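ABC transporter sugar binding protein (PDB 3UOR) probably binds maltose or related sugars in the periplasm and delivers them to an ABC transporter for import. Local coordinates at residues 83-97 with 300-313. Sequence-based numbering, arbitrary orientation.
Sequences LPDVCQLGNTWLPEF and AGGSSLVIFKSSQH
Phe308 packs against Leu83, Pro84 and Cys87 beside the Leu83 end of the antiparallel pairing between strands 86-90 and 303-307, and its ring is fixed from several directions. Leu83 CD1 lies over one face, 4.0 Å from the ring centroid and 28° off the normal, a CH-pi contact, while Cys87 SG sits at the edge, 5.0 Å from the same centroid. Cys87 owes this position to chi1 -171°, which turns SG away from its own backbone N. Leu74 of helix 67-79 also touches the Phe308 ring, so the aromatic joins the sheet to a covering helix. Between the strands the pairing is regular: Cys87 with Val306 and Leu89 with Ser304 are hydrogen-bonded pairs, each bonded in both directions. On the Gln88 face, NE2 of Gln88 meets Ser303 OG at 3.1 Å, nearly straight (178°) and in the amide plane; Gln88 OE1 accepts from Met37 N, which holds the amide at its other end. Asn91 extends the pairing past Gly90, its N bonding Gly302 O at 3.1 Å. The solvent side is at exposed Ser310, whose OG comes no nearer than 4.0 Å to Leu83 CB, and a water there donates to Leu83 O. Buried Asp85, by contrast, takes a 3.0 Å bond from Ser311 OG to OD2, on the anti side and tilted out of the carboxylate plane. Since Asp85 OD1 accepts from Arg33 N, both carboxylate oxygens are engaged, consistent with an ionised Asp85 tying this turn to the parallel-paired strand 30-36 of the solute-binding fold.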
# COMPACT_ATOMS: atom_id res chain seq x y z
N LEU A 83 -0.25 -15.54 21.65
CA LEU A 83 -0.58 -14.36 20.85
C LEU A 83 -0.92 -13.16 21.72
O LEU A 83 -1.50 -13.31 22.79
CB LEU A 83 -1.77 -14.66 19.93
CG LEU A 83 -1.60 -15.75 18.87
CD1 LEU A 83 -2.89 -15.90 18.08
CD2 LEU A 83 -0.42 -15.42 17.96
N PRO A 84 -0.59 -11.96 21.25
CA PRO A 84 -0.95 -10.76 22.01
C PRO A 84 -2.45 -10.52 21.89
O PRO A 84 -3.12 -11.25 21.16
CB PRO A 84 -0.19 -9.66 21.28
CG PRO A 84 -0.09 -10.15 19.87
CD PRO A 84 0.05 -11.64 19.96
N ASP A 85 -2.96 -9.53 22.60
CA ASP A 85 -4.38 -9.18 22.51
C ASP A 85 -4.65 -8.37 21.26
O ASP A 85 -5.54 -8.70 20.48
CB ASP A 85 -4.80 -8.37 23.73
CG ASP A 85 -4.44 -9.05 25.03
OD1 ASP A 85 -3.54 -8.55 25.74
OD2 ASP A 85 -5.03 -10.11 25.31
N VAL A 86 -3.88 -7.31 21.08
CA VAL A 86 -4.02 -6.47 19.91
C VAL A 86 -2.75 -6.56 19.06
O VAL A 86 -1.64 -6.70 19.57
CB VAL A 86 -4.33 -5.03 20.31
CG1 VAL A 86 -4.43 -4.13 19.08
CG2 VAL A 86 -5.62 -5.00 21.12
N CYS A 87 -2.93 -6.51 17.75
CA CYS A 87 -1.79 -6.67 16.86
C CYS A 87 -1.95 -5.87 15.57
O CYS A 87 -3.03 -5.85 14.96
CB CYS A 87 -1.60 -8.15 16.53
SG CYS A 87 -0.06 -8.52 15.65
N GLN A 88 -0.87 -5.23 15.17
CA GLN A 88 -0.77 -4.59 13.86
C GLN A 88 -0.52 -5.69 12.82
O GLN A 88 0.41 -6.48 12.97
CB GLN A 88 0.40 -3.61 13.85
CG GLN A 88 0.71 -3.07 12.48
CD GLN A 88 2.01 -2.30 12.42
OE1 GLN A 88 2.69 -2.13 13.43
NE2 GLN A 88 2.36 -1.82 11.22
N LEU A 89 -1.35 -5.74 11.79
CA LEU A 89 -1.20 -6.75 10.74
C LEU A 89 -1.17 -6.07 9.38
O LEU A 89 -2.11 -5.36 9.01
CB LEU A 89 -2.36 -7.75 10.77
CG LEU A 89 -2.05 -9.24 10.84
CD1 LEU A 89 -1.07 -9.53 11.95
CD2 LEU A 89 -3.32 -10.02 11.04
N GLY A 90 -0.09 -6.28 8.63
CA GLY A 90 -0.08 -5.87 7.23
C GLY A 90 -1.35 -6.40 6.59
O GLY A 90 -1.75 -7.56 6.82
N ASN A 91 -2.03 -5.59 5.80
CA ASN A 91 -3.36 -6.02 5.41
C ASN A 91 -3.42 -7.16 4.38
O ASN A 91 -4.49 -7.67 4.10
CB ASN A 91 -4.28 -4.83 5.09
CG ASN A 91 -3.77 -3.99 3.99
OD1 ASN A 91 -2.92 -4.44 3.23
ND2 ASN A 91 -4.26 -2.75 3.89
N THR A 92 -2.28 -7.57 3.82
CA THR A 92 -2.28 -8.74 2.94
C THR A 92 -2.09 -10.03 3.76
O THR A 92 -2.26 -11.13 3.26
CB THR A 92 -1.23 -8.67 1.80
OG1 THR A 92 0.06 -8.43 2.35
CG2 THR A 92 -1.56 -7.54 0.83
N TRP A 93 -1.76 -9.86 5.04
CA TRP A 93 -1.65 -10.97 5.97
C TRP A 93 -3.01 -11.41 6.54
O TRP A 93 -3.13 -12.51 7.04
CB TRP A 93 -0.74 -10.61 7.14
CG TRP A 93 0.68 -10.42 6.75
CD1 TRP A 93 1.18 -10.42 5.48
CD2 TRP A 93 1.79 -10.19 7.62
NE1 TRP A 93 2.54 -10.21 5.52
CE2 TRP A 93 2.93 -10.07 6.82
CE3 TRP A 93 1.92 -10.08 9.01
CZ2 TRP A 93 4.19 -9.84 7.35
CZ3 TRP A 93 3.17 -9.85 9.53
CH2 TRP A 93 4.29 -9.74 8.70
N LEU A 94 -4.01 -10.54 6.47
CA LEU A 94 -5.32 -10.86 7.07
C LEU A 94 -5.92 -12.19 6.60
O LEU A 94 -6.38 -12.97 7.42
CB LEU A 94 -6.33 -9.74 6.79
CG LEU A 94 -6.81 -8.89 7.95
CD1 LEU A 94 -5.64 -8.35 8.73
CD2 LEU A 94 -7.65 -7.76 7.41
N PRO A 95 -5.95 -12.43 5.27
CA PRO A 95 -6.63 -13.64 4.79
C PRO A 95 -6.03 -14.89 5.42
O PRO A 95 -6.75 -15.81 5.76
CB PRO A 95 -6.36 -13.62 3.29
CG PRO A 95 -6.27 -12.18 2.97
CD PRO A 95 -5.52 -11.58 4.14
N GLU A 96 -4.72 -14.90 5.60
CA GLU A 96 -4.07 -16.04 6.23
C GLU A 96 -4.48 -16.21 7.68
O GLU A 96 -4.90 -17.30 8.08
CB GLU A 96 -2.55 -15.94 6.12
CG GLU A 96 -1.85 -17.13 6.79
CD GLU A 96 -0.36 -17.17 6.51
OE1 GLU A 96 0.14 -16.28 5.78
OE2 GLU A 96 0.31 -18.10 7.01
N PHE A 97 -4.36 -15.16 8.48
CA PHE A 97 -4.73 -15.29 9.89
C PHE A 97 -6.23 -15.49 10.08
O PHE A 97 -6.66 -16.12 11.05
CB PHE A 97 -4.15 -14.14 10.72
CG PHE A 97 -2.66 -14.23 10.85
CD1 PHE A 97 -2.08 -14.88 11.94
CD2 PHE A 97 -1.83 -13.73 9.87
CE1 PHE A 97 -0.69 -15.00 12.05
CE2 PHE A 97 -0.43 -13.84 9.97
CZ PHE A 97 0.13 -14.47 11.06
N ALA A 300 -4.13 -0.39 -2.12
CA ALA A 300 -4.65 -0.18 -0.77
C ALA A 300 -3.76 -0.91 0.22
O ALA A 300 -4.16 -1.93 0.79
CB ALA A 300 -6.08 -0.67 -0.67
N GLY A 301 -2.54 -0.42 0.40
CA GLY A 301 -1.57 -1.10 1.24
C GLY A 301 -1.67 -0.54 2.63
O GLY A 301 -2.53 0.29 2.90
N GLY A 302 -0.78 -0.98 3.52
CA GLY A 302 -0.74 -0.45 4.86
C GLY A 302 -1.09 -1.54 5.85
O GLY A 302 -0.94 -2.72 5.53
N SER A 303 -1.56 -1.16 7.03
CA SER A 303 -1.78 -2.11 8.11
C SER A 303 -3.17 -1.96 8.71
O SER A 303 -3.78 -0.91 8.61
CB SER A 303 -0.75 -1.91 9.22
OG SER A 303 0.54 -2.26 8.78
N SER A 304 -3.64 -3.04 9.34
CA SER A 304 -4.90 -3.07 10.06
C SER A 304 -4.58 -3.39 11.50
O SER A 304 -3.49 -3.83 11.80
CB SER A 304 -5.80 -4.18 9.53
OG SER A 304 -6.12 -3.97 8.17
N LEU A 305 -5.54 -3.17 12.39
CA LEU A 305 -5.43 -3.63 13.76
C LEU A 305 -6.42 -4.77 13.93
O LEU A 305 -7.56 -4.67 13.47
CB LEU A 305 -5.77 -2.50 14.73
CG LEU A 305 -4.68 -1.43 14.79
CD1 LEU A 305 -5.25 -0.11 15.24
CD2 LEU A 305 -3.52 -1.87 15.70
N VAL A 306 -6.00 -5.83 14.60
CA VAL A 306 -6.87 -6.98 14.87
C VAL A 306 -6.82 -7.35 16.35
O VAL A 306 -5.89 -7.00 17.07
CB VAL A 306 -6.41 -8.24 14.09
CG1 VAL A 306 -6.37 -7.96 12.61
CG2 VAL A 306 -5.03 -8.67 14.58
N ILE A 307 -7.85 -8.06 16.78
CA ILE A 307 -7.88 -8.65 18.11
C ILE A 307 -7.79 -10.16 17.89
O ILE A 307 -8.58 -10.74 17.13
CB ILE A 307 -9.19 -8.30 18.85
CG1 ILE A 307 -9.35 -6.78 18.98
CG2 ILE A 307 -9.25 -8.97 20.21
CD1 ILE A 307 -10.61 -6.36 19.74
N PHE A 308 -6.80 -10.81 18.50
CA PHE A 308 -6.73 -12.26 18.39
C PHE A 308 -7.82 -12.89 19.26
O PHE A 308 -8.07 -12.43 20.38
CB PHE A 308 -5.36 -12.78 18.76
CG PHE A 308 -4.30 -12.45 17.75
CD1 PHE A 308 -3.28 -11.57 18.04
CD2 PHE A 308 -4.36 -13.01 16.49
CE1 PHE A 308 -2.32 -11.26 17.10
CE2 PHE A 308 -3.40 -12.70 15.53
CZ PHE A 308 -2.38 -11.82 15.84
N LYS A 309 -8.48 -13.93 18.75
CA LYS A 309 -9.64 -14.45 19.46
C LYS A 309 -9.29 -15.26 20.70
O LYS A 309 -10.17 -15.62 21.48
CB LYS A 309 -10.61 -15.18 18.52
CG LYS A 309 -10.16 -16.50 18.02
CD LYS A 309 -10.90 -16.86 16.75
CE LYS A 309 -12.39 -17.02 16.97
NZ LYS A 309 -13.07 -17.34 15.68
N SER A 310 -8.00 -15.52 20.91
CA SER A 310 -7.53 -16.15 22.15
C SER A 310 -7.35 -15.16 23.31
O SER A 310 -7.03 -15.56 24.43
CB SER A 310 -6.22 -16.91 21.91
OG SER A 310 -5.19 -16.04 21.43
N SER A 311 -7.54 -13.86 23.04
CA SER A 311 -7.36 -12.82 24.05
C SER A 311 -8.40 -12.91 25.16
O SER A 311 -9.56 -13.23 24.90
CB SER A 311 -7.47 -11.45 23.39
OG SER A 311 -7.84 -10.44 24.31
N GLN A 312 -7.99 -12.60 26.39
CA GLN A 312 -8.92 -12.60 27.53
C GLN A 312 -9.61 -11.25 27.71
O GLN A 312 -10.72 -11.17 28.25
CB GLN A 312 -8.18 -12.93 28.83
CG GLN A 312 -7.20 -14.09 28.74
CD GLN A 312 -7.87 -15.42 28.43
OE1 GLN A 312 -9.07 -15.58 28.65
NE2 GLN A 312 -7.10 -16.37 27.93
N HIS A 313 -8.96 -10.18 27.27
CA HIS A 313 -9.49 -8.84 27.45
C HIS A 313 -9.83 -8.25 26.09
O HIS A 313 -9.11 -7.39 25.58
CB HIS A 313 -8.47 -7.95 28.14
CG HIS A 313 -7.61 -8.68 29.12
ND1 HIS A 313 -7.99 -8.90 30.43
CD2 HIS A 313 -6.39 -9.26 28.99
CE1 HIS A 313 -7.04 -9.57 31.05
NE2 HIS A 313 -6.06 -9.80 30.20
O HOH W 1 -4.51 -14.00 22.59